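Local coordinates for protein histone-lysine N-methyltransferase SETMAR (Homo sapiens, PDB 3BO5) that methylates histone H3 on lysine with S-adenosyl-L-methionine as methyl donor and, fused to a mariner transposase, takes part in DNA double-strand break repair, at residues A33-F38 with G206-H211; F131-K136 with E242-Y247; N117-K122 with A232-K237. The protein carries 2 engineered substitutions. One frame throughout, in Å; residues are numbered along the deposited sequence. Where two conformers were deposited one is given.

In all three contacts an earlier part of the methyltransferase region meets a later part of its SET domain, and along the chain the order is 33-38, 117-122, 131-136, 206-211, 232-237, 242-247, so that every pair of contacts crosses. Interactions 1 and 2 lie about 10 Å apart, centre to centre, on neighbouring strands 210-211 and 244-247 of one mixed sheet, and both touch S-adenosyl-L-homocysteine. Interaction 3, centred about 21 Å from interaction 1 and 20 Å from interaction 2, is on strand 230-235 of the second mixed sheet. L233, touching L209 and Y247, thus links the cofactor side of the SET domain to the side on which the pre-SET part packs.

Interaction 1: residues A33-F38 with G206-H211; sequences AAPAPF and GRFLNH. With SAH (S-adenosyl-L-homocysteine), chain F.
F38 and P35 reach R207 and F208 across well-separated backbones: the closest CA atoms, those of P35 and F208, are 9.4 Å apart. Residues 33-38 form an irregular loop, whereas 206-208 end a 3-10 turn that leads into the short strand 210-211. The gap is filled by side chains. The guanidinium of R207 lies flat on one face of the F38 ring, centres 4.1 Å apart and planes within 6°, a stacked cation-pi pair; CD of R207 adds a CH-pi contact over the same face. A bend at chi3 (-62°) folds the R207 chain so that CD and the guanidinium run across the ring together. Backbone oxygens of T200 and P199 hold NH2 and NE, Y179 makes a second cation-pi contact with R207, and a water joins NH1 of R207 to O of A36. CE2 of F38 meets CZ of F208 at 3.7 Å, near the plane of the F208 ring, and CG of P35 touches CZ of F208 at 3.6 Å. An alanine at F38 removes the ring against the guanidinium, which would probably leave that face of R207 without its stack and CZ of F208 less closely packed. Beyond this layer, H211 N donates to N7 of S-adenosyl-L-homocysteine at 3.0 Å and H211 O accepts from N6. This two-bond reading of the adenine edge belongs to the RFxNH segment of the SET-domain cofactor pocket.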
# COMPACT_ATOMS: atom_id res chain seq x y z
N ALA A 33 20.03 -8.00 -13.60
CA ALA A 33 20.12 -7.04 -12.48
C ALA A 33 19.00 -7.37 -11.49
O ALA A 33 17.89 -7.73 -11.90
CB ALA A 33 20.01 -5.57 -12.95
N ALA A 34 19.32 -7.25 -10.20
CA ALA A 34 18.33 -7.47 -9.12
C ALA A 34 18.46 -6.46 -7.98
O ALA A 34 19.57 -6.02 -7.61
CB ALA A 34 18.45 -8.87 -8.55
N PRO A 35 17.32 -6.08 -7.38
CA PRO A 35 17.45 -5.23 -6.21
C PRO A 35 18.15 -5.88 -5.03
O PRO A 35 18.19 -7.13 -4.94
CB PRO A 35 15.99 -4.91 -5.82
CG PRO A 35 15.15 -5.62 -6.69
CD PRO A 35 15.91 -6.29 -7.78
N ALA A 36 18.65 -5.05 -4.11
CA ALA A 36 19.15 -5.55 -2.83
C ALA A 36 18.19 -6.53 -2.15
O ALA A 36 16.99 -6.25 -2.02
CB ALA A 36 19.45 -4.43 -1.91
N PRO A 37 18.68 -7.68 -1.73
CA PRO A 37 17.87 -8.68 -1.10
C PRO A 37 17.04 -8.22 0.09
O PRO A 37 17.49 -7.41 0.91
CB PRO A 37 18.93 -9.69 -0.62
CG PRO A 37 19.95 -9.58 -1.69
CD PRO A 37 20.07 -8.14 -1.94
N PHE A 38 15.80 -8.72 0.17
CA PHE A 38 14.98 -8.55 1.34
C PHE A 38 14.13 -9.78 1.52
O PHE A 38 14.11 -10.64 0.61
CB PHE A 38 14.08 -7.31 1.24
CG PHE A 38 13.10 -7.41 0.10
CD1 PHE A 38 11.76 -7.68 0.37
CD2 PHE A 38 13.56 -7.29 -1.20
CE1 PHE A 38 10.85 -7.87 -0.71
CE2 PHE A 38 12.68 -7.44 -2.28
CZ PHE A 38 11.34 -7.74 -1.99
N GLY A 206 5.23 -3.45 -2.69
CA GLY A 206 4.96 -2.03 -2.56
C GLY A 206 6.15 -1.21 -2.09
O GLY A 206 6.19 0.02 -2.29
N ARG A 207 7.11 -1.88 -1.45
CA ARG A 207 8.32 -1.18 -0.98
C ARG A 207 9.05 -0.53 -2.15
O ARG A 207 9.84 0.39 -1.94
CB ARG A 207 9.28 -2.12 -0.21
CG ARG A 207 9.93 -3.13 -1.18
CD ARG A 207 10.49 -4.27 -0.45
NE ARG A 207 11.56 -3.89 0.48
CZ ARG A 207 12.83 -3.68 0.09
NH1 ARG A 207 13.15 -3.72 -1.22
NH2 ARG A 207 13.83 -3.42 1.01
N PHE A 208 8.82 -1.02 -3.39
CA PHE A 208 9.55 -0.42 -4.53
C PHE A 208 8.90 0.79 -5.16
O PHE A 208 9.45 1.38 -6.07
CB PHE A 208 9.76 -1.48 -5.62
CG PHE A 208 10.76 -2.53 -5.20
CD1 PHE A 208 12.13 -2.19 -5.11
CD2 PHE A 208 10.35 -3.83 -4.87
CE1 PHE A 208 13.06 -3.16 -4.68
CE2 PHE A 208 11.29 -4.79 -4.43
CZ PHE A 208 12.66 -4.45 -4.39
N LEU A 209 7.74 1.20 -4.64
CA LEU A 209 7.06 2.36 -5.20
C LEU A 209 7.77 3.64 -4.90
O LEU A 209 7.94 4.00 -3.71
CB LEU A 209 5.69 2.47 -4.62
CG LEU A 209 4.77 1.31 -5.08
CD1 LEU A 209 3.54 1.23 -4.14
CD2 LEU A 209 4.40 1.39 -6.59
N ASN A 210 8.16 4.34 -5.97
CA ASN A 210 8.74 5.67 -5.76
C ASN A 210 7.69 6.74 -5.51
O ASN A 210 6.48 6.55 -5.73
CB ASN A 210 9.68 5.99 -6.94
CG ASN A 210 10.93 5.17 -6.87
OD1 ASN A 210 11.51 5.01 -5.80
ND2 ASN A 210 11.39 4.68 -8.03
N HIS A 211 8.15 7.89 -4.99
CA HIS A 211 7.26 9.00 -4.78
C HIS A 211 7.08 9.78 -6.08
O HIS A 211 7.95 9.95 -6.87
CB HIS A 211 8.02 10.00 -3.86
CG HIS A 211 7.36 11.32 -3.78
ND1 HIS A 211 6.18 11.51 -3.07
CD2 HIS A 211 7.68 12.52 -4.34
CE1 HIS A 211 5.81 12.79 -3.21
NE2 HIS A 211 6.69 13.40 -4.00
N SAH F . 14.00 3.54 -4.99
CA SAH F . 13.78 2.61 -3.84
CB SAH F . 12.30 2.19 -3.70
CG SAH F . 11.51 3.32 -3.00
SD SAH F . 12.01 3.51 -1.26
C SAH F . 14.71 1.39 -4.01
O SAH F . 15.59 1.39 -4.87
OXT SAH F . 14.53 0.40 -3.23
C5' SAH F . 12.26 5.29 -1.20
C4' SAH F . 13.60 5.77 -1.78
O4' SAH F . 13.56 5.77 -3.21
C3' SAH F . 13.93 7.19 -1.43
O3' SAH F . 14.57 7.25 -0.12
C2' SAH F . 14.84 7.63 -2.53
O2' SAH F . 16.13 7.00 -2.45
C1' SAH F . 14.17 6.97 -3.72
N9 SAH F . 13.07 7.78 -4.28
C8 SAH F . 11.71 7.47 -4.31
N7 SAH F . 11.08 8.42 -4.98
C5 SAH F . 11.98 9.32 -5.42
C6 SAH F . 11.80 10.53 -6.14
N6 SAH F . 10.66 10.99 -6.64
N1 SAH F . 12.97 11.24 -6.35
C2 SAH F . 14.18 10.81 -5.90
N3 SAH F . 14.40 9.63 -5.22
C4 SAH F . 13.24 8.97 -4.95
O HOH W 1 15.89 -3.91 -1.91

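Interaction 2: residues F131-K136 with E242-Y247; sequences FKTHKK and EEELSY. With SAH (S-adenosyl-L-homocysteine), chain F.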
# COMPACT_ATOMS: atom_id res chain seq x y z
N PHE A 131 12.15 -2.34 -11.56
CA PHE A 131 13.08 -1.96 -12.65
C PHE A 131 14.00 -0.84 -12.24
O PHE A 131 13.69 -0.10 -11.35
CB PHE A 131 12.33 -1.53 -13.92
CG PHE A 131 11.67 -0.16 -13.81
CD1 PHE A 131 12.18 0.95 -14.52
CD2 PHE A 131 10.62 0.03 -12.95
CE1 PHE A 131 11.56 2.26 -14.40
CE2 PHE A 131 10.00 1.32 -12.81
CZ PHE A 131 10.50 2.41 -13.54
N LYS A 132 15.17 -0.75 -12.86
CA LYS A 132 16.10 0.32 -12.48
C LYS A 132 15.70 1.62 -13.17
O LYS A 132 15.64 1.73 -14.41
CB LYS A 132 17.52 -0.09 -12.83
CG LYS A 132 18.52 0.84 -12.17
CD LYS A 132 18.61 0.50 -10.69
CE LYS A 132 19.27 1.55 -9.91
NZ LYS A 132 19.79 0.84 -8.71
N THR A 133 15.37 2.60 -12.33
CA THR A 133 15.06 3.94 -12.80
C THR A 133 16.34 4.73 -13.10
O THR A 133 17.40 4.33 -12.65
CB THR A 133 14.20 4.80 -11.84
OG1 THR A 133 15.00 5.16 -10.70
CG2 THR A 133 12.97 4.05 -11.33
N HIS A 134 16.17 5.91 -13.74
CA HIS A 134 17.34 6.71 -14.12
C HIS A 134 18.05 7.28 -12.86
O HIS A 134 19.26 7.18 -12.73
CB HIS A 134 16.91 7.80 -15.13
CG HIS A 134 18.04 8.63 -15.63
ND1 HIS A 134 19.17 8.06 -16.17
CD2 HIS A 134 18.23 9.98 -15.67
CE1 HIS A 134 20.01 9.03 -16.53
NE2 HIS A 134 19.47 10.19 -16.21
N LYS A 135 17.27 7.82 -11.94
CA LYS A 135 17.84 8.55 -10.78
C LYS A 135 17.26 8.25 -9.41
O LYS A 135 17.65 8.88 -8.44
CB LYS A 135 17.62 10.04 -11.04
CG LYS A 135 18.50 10.55 -12.15
CD LYS A 135 18.28 11.98 -12.39
CE LYS A 135 18.93 12.73 -11.24
NZ LYS A 135 18.90 14.12 -11.45
N LYS A 136 16.28 7.35 -9.34
CA LYS A 136 15.51 7.10 -8.11
C LYS A 136 15.77 5.70 -7.56
O LYS A 136 15.07 5.27 -6.63
CB LYS A 136 14.01 7.31 -8.42
CG LYS A 136 13.67 8.71 -8.97
CD LYS A 136 12.19 8.81 -9.36
CE LYS A 136 11.75 7.75 -10.33
NZ LYS A 136 10.43 8.22 -10.95
N GLU A 242 4.06 -0.25 -18.90
CA GLU A 242 5.43 0.25 -18.64
C GLU A 242 5.43 1.55 -17.84
O GLU A 242 6.53 2.03 -17.52
CB GLU A 242 6.31 0.39 -19.89
CG GLU A 242 6.63 -0.98 -20.49
CD GLU A 242 7.54 -0.96 -21.75
OE1 GLU A 242 8.12 0.07 -22.09
OE2 GLU A 242 7.60 -2.00 -22.44
N GLU A 243 4.27 2.04 -17.47
CA GLU A 243 4.21 3.28 -16.72
C GLU A 243 4.68 2.92 -15.32
O GLU A 243 4.16 1.97 -14.68
CB GLU A 243 2.78 3.84 -16.62
CG GLU A 243 2.77 5.23 -16.00
CD GLU A 243 1.42 5.89 -16.10
OE1 GLU A 243 0.67 5.55 -17.05
OE2 GLU A 243 1.11 6.79 -15.27
N GLU A 244 5.56 3.77 -14.81
CA GLU A 244 6.01 3.60 -13.42
C GLU A 244 4.89 3.95 -12.44
O GLU A 244 4.09 4.87 -12.67
CB GLU A 244 7.17 4.52 -13.10
CG GLU A 244 7.63 4.41 -11.61
CD GLU A 244 8.94 5.12 -11.34
OE1 GLU A 244 9.40 5.95 -12.20
OE2 GLU A 244 9.53 4.91 -10.23
N LEU A 245 4.81 3.14 -11.38
CA LEU A 245 3.74 3.28 -10.36
C LEU A 245 4.32 4.14 -9.23
O LEU A 245 5.48 3.89 -8.82
CB LEU A 245 3.38 1.90 -9.83
CG LEU A 245 2.80 0.99 -10.93
CD1 LEU A 245 2.76 -0.43 -10.41
CD2 LEU A 245 1.39 1.43 -11.31
N SER A 246 3.54 5.08 -8.75
CA SER A 246 4.06 6.00 -7.70
C SER A 246 2.97 6.38 -6.77
O SER A 246 1.77 6.36 -7.13
CB SER A 246 4.60 7.22 -8.37
OG SER A 246 3.59 7.91 -9.13
N TYR A 247 3.33 6.78 -5.55
CA TYR A 247 2.32 7.42 -4.71
C TYR A 247 2.99 8.60 -4.00
O TYR A 247 4.20 8.79 -4.13
CB TYR A 247 1.72 6.50 -3.64
CG TYR A 247 2.57 5.92 -2.52
CD1 TYR A 247 2.61 6.53 -1.26
CD2 TYR A 247 3.25 4.67 -2.68
CE1 TYR A 247 3.27 5.92 -0.20
CE2 TYR A 247 3.92 4.07 -1.61
CZ TYR A 247 3.93 4.72 -0.40
OH TYR A 247 4.49 4.17 0.74
N SAH F . 14.00 3.54 -4.99
CA SAH F . 13.78 2.61 -3.84
CB SAH F . 12.30 2.19 -3.70
CG SAH F . 11.51 3.32 -3.00
SD SAH F . 12.01 3.51 -1.26
C SAH F . 14.71 1.39 -4.01
O SAH F . 15.59 1.39 -4.87
OXT SAH F . 14.53 0.40 -3.23
C5' SAH F . 12.26 5.29 -1.20
C4' SAH F . 13.60 5.77 -1.78
O4' SAH F . 13.56 5.77 -3.21
C3' SAH F . 13.93 7.19 -1.43
O3' SAH F . 14.57 7.25 -0.12
C2' SAH F . 14.84 7.63 -2.53
O2' SAH F . 16.13 7.00 -2.45
C1' SAH F . 14.17 6.97 -3.72
N9 SAH F . 13.07 7.78 -4.28
C8 SAH F . 11.71 7.47 -4.31
N7 SAH F . 11.08 8.42 -4.98
C5 SAH F . 11.98 9.32 -5.42
C6 SAH F . 11.80 10.53 -6.14
N6 SAH F . 10.66 10.99 -6.64
N1 SAH F . 12.97 11.24 -6.35
C2 SAH F . 14.18 10.81 -5.90
N3 SAH F . 14.40 9.63 -5.22
C4 SAH F . 13.24 8.97 -4.95
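K136 and E244 come from opposite directions and form a salt bridge, with NZ of K136 2.8 Å from OE1 of E244. The ammonium approaches from above the carboxylate, 36° out of its plane. The close packing is gathered round this one acid. E244 is extended, its CG anti to the backbone N (chi1 178°), and it stretches from strand 244-247 across to the end of strand 128-132 and the turn after it. F131, on the strand, meets it with its ring edge: CZ of F131 lies 3.8 Å from CD of E244, and the ring and carboxylate planes stand 81° apart. The methyl CG2 of T133 touches the other oxygen, OE2 of E244, at 3.7 Å. OE2 also accepts a hydrogen bond from the amide of N210, so each carboxylate oxygen has a polar partner. The turn itself is braced by an ST motif, in which OG1 of T133 accepts from the backbone N of K136 at 2.9 Å; the same hydroxyl is hydrogen-bonded to O of G137.

The other side is looser. H134 and K135 at the outer bend of the turn, and E242 before the strand, are exposed and do not pack across the contact. K136 is shared with the cofactor: its CG and CD lie along the adenine of S-adenosyl-L-homocysteine, CD of K136 3.7 Å from C6, before its amine turns to the acid. The negative charge of E244 is thus likely to be balanced by K136, while its other oxygen shares with O of W138 the holding of the N210 amide, making the glutamate a second-shell support for two residues of the cofactor site.

Interaction 3: residues N117-K122 with A232-K237; sequences NRVVQK and ALFAAK
V120 packs against A232 and F234 where the pre-SET region of this histone methyltransferase meets the beta-sheet core of its SET domain. The first partner belongs to a short 3-10 turn, 120-122, and the other two to strand 230-235. The nearest CA atoms across the contact, those of V120 and A232, are 6.8 Å apart. A232 and F234 are two positions apart on the strand, and their unequal sizes shape its surface: a low methyl stands next to a projecting ring. The bump that enters this step is one branch of the valine, CG2 of V120, which lies 3.7 Å from CB of A232. CG2 of V120 is also 3.7 Å from CZ of F234, so one carbon fills the corner between the shallow alanine and the far end of the phenylalanine. That branch is delivered by a rotation that sets CG1 anti to the backbone N (chi1 173°) and leaves CG2 beside it.

F234 leaves the strand alongside the interface, and it is the far end of its ring, CZ and CE1, that comes up to V120 and V119; the V120 and F234 side chains cross at about a right angle. V119 adds a looser bump, its CG1 standing at the edge of the F234 ring. Around the valines, F151 of the neighbouring strand 151-160 touches V119, V120 and A232, while I220 lies against F234, so strands 151-160 and 217-223 close the corner with apolar side chains. Behind the contact, the carboxylate of E104 accepts from the backbone N atoms of V119 and V120. The segment also braces itself: NH1 of R118 donates to OE1 of Q121 at 2.9 Å, in the carbonyl plane and on a lone pair of that oxygen.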
# COMPACT_ATOMS: atom_id res chain seq x y z
N ASN A 117 -17.56 -6.80 -2.20
CA ASN A 117 -16.80 -6.09 -1.17
C ASN A 117 -15.57 -6.88 -0.73
O ASN A 117 -15.11 -6.68 0.42
CB ASN A 117 -17.69 -5.71 0.03
CG ASN A 117 -17.08 -4.67 0.90
OD1 ASN A 117 -16.59 -3.67 0.39
ND2 ASN A 117 -17.20 -4.84 2.22
N ARG A 118 -15.06 -7.75 -1.61
CA ARG A 118 -13.75 -8.44 -1.40
C ARG A 118 -12.91 -8.08 -2.60
O ARG A 118 -13.21 -8.52 -3.72
CB ARG A 118 -13.94 -9.97 -1.33
CG ARG A 118 -14.90 -10.39 -0.22
CD ARG A 118 -15.14 -11.85 -0.34
NE ARG A 118 -16.02 -12.42 0.70
CZ ARG A 118 -15.65 -12.78 1.91
NH1 ARG A 118 -14.43 -12.51 2.35
NH2 ARG A 118 -16.56 -13.38 2.72
N VAL A 119 -11.92 -7.23 -2.38
CA VAL A 119 -11.07 -6.71 -3.49
C VAL A 119 -9.63 -6.74 -3.03
O VAL A 119 -8.87 -7.56 -3.57
CB VAL A 119 -11.49 -5.33 -3.98
CG1 VAL A 119 -10.44 -4.69 -4.88
CG2 VAL A 119 -12.82 -5.45 -4.69
N VAL A 120 -9.22 -5.93 -2.05
CA VAL A 120 -7.78 -5.96 -1.65
C VAL A 120 -7.35 -7.38 -1.27
O VAL A 120 -6.25 -7.88 -1.60
CB VAL A 120 -7.60 -5.02 -0.50
CG1 VAL A 120 -6.18 -5.10 0.12
CG2 VAL A 120 -7.92 -3.58 -0.99
N GLN A 121 -8.27 -8.06 -0.61
CA GLN A 121 -7.98 -9.43 -0.17
C GLN A 121 -7.63 -10.43 -1.26
O GLN A 121 -6.99 -11.45 -0.94
CB GLN A 121 -9.16 -9.95 0.68
CG GLN A 121 -10.40 -10.25 -0.06
CD GLN A 121 -11.53 -10.39 0.90
OE1 GLN A 121 -12.00 -11.51 1.13
NE2 GLN A 121 -12.00 -9.27 1.46
N LYS A 122 -8.11 -10.18 -2.49
CA LYS A 122 -7.88 -11.04 -3.64
C LYS A 122 -6.44 -10.99 -4.15
O LYS A 122 -6.06 -11.83 -4.94
CB LYS A 122 -8.84 -10.65 -4.78
CG LYS A 122 -10.31 -10.96 -4.50
CD LYS A 122 -10.46 -12.32 -3.83
CE LYS A 122 -11.90 -12.79 -3.97
NZ LYS A 122 -12.38 -13.67 -2.84
N ALA A 232 -3.70 0.07 1.06
CA ALA A 232 -4.04 -0.45 -0.29
C ALA A 232 -3.87 0.63 -1.32
O ALA A 232 -4.48 1.69 -1.16
CB ALA A 232 -5.49 -0.93 -0.25
N LEU A 233 -3.10 0.38 -2.38
CA LEU A 233 -2.85 1.44 -3.41
C LEU A 233 -3.75 1.06 -4.58
O LEU A 233 -3.75 -0.09 -5.05
CB LEU A 233 -1.41 1.42 -3.93
CG LEU A 233 -0.59 1.97 -2.75
CD1 LEU A 233 0.47 1.10 -2.16
CD2 LEU A 233 -0.33 3.44 -2.83
N PHE A 234 -4.57 2.06 -4.96
CA PHE A 234 -5.47 1.93 -6.14
C PHE A 234 -5.04 2.88 -7.21
O PHE A 234 -4.49 3.95 -6.94
CB PHE A 234 -6.93 2.26 -5.73
CG PHE A 234 -7.54 1.29 -4.75
CD1 PHE A 234 -8.31 0.24 -5.19
CD2 PHE A 234 -7.35 1.50 -3.39
CE1 PHE A 234 -8.89 -0.64 -4.27
CE2 PHE A 234 -7.87 0.58 -2.46
CZ PHE A 234 -8.63 -0.45 -2.87
N ALA A 235 -5.29 2.49 -8.47
CA ALA A 235 -4.94 3.42 -9.55
C ALA A 235 -5.82 4.65 -9.49
O ALA A 235 -7.06 4.52 -9.47
CB ALA A 235 -5.13 2.69 -10.91
N ALA A 236 -5.19 5.83 -9.49
CA ALA A 236 -5.92 7.10 -9.40
C ALA A 236 -6.39 7.58 -10.81
O ALA A 236 -7.20 8.53 -10.96
CB ALA A 236 -5.05 8.14 -8.78
N LYS A 237 -5.81 6.94 -11.80
CA LYS A 237 -6.05 7.27 -13.23
C LYS A 237 -5.75 6.02 -14.04
O LYS A 237 -5.18 5.07 -13.51
CB LYS A 237 -5.19 8.46 -13.69
CG LYS A 237 -3.72 8.32 -13.40
CD LYS A 237 -3.03 9.73 -13.38
CE LYS A 237 -2.97 10.41 -11.99
NZ LYS A 237 -2.44 11.83 -12.19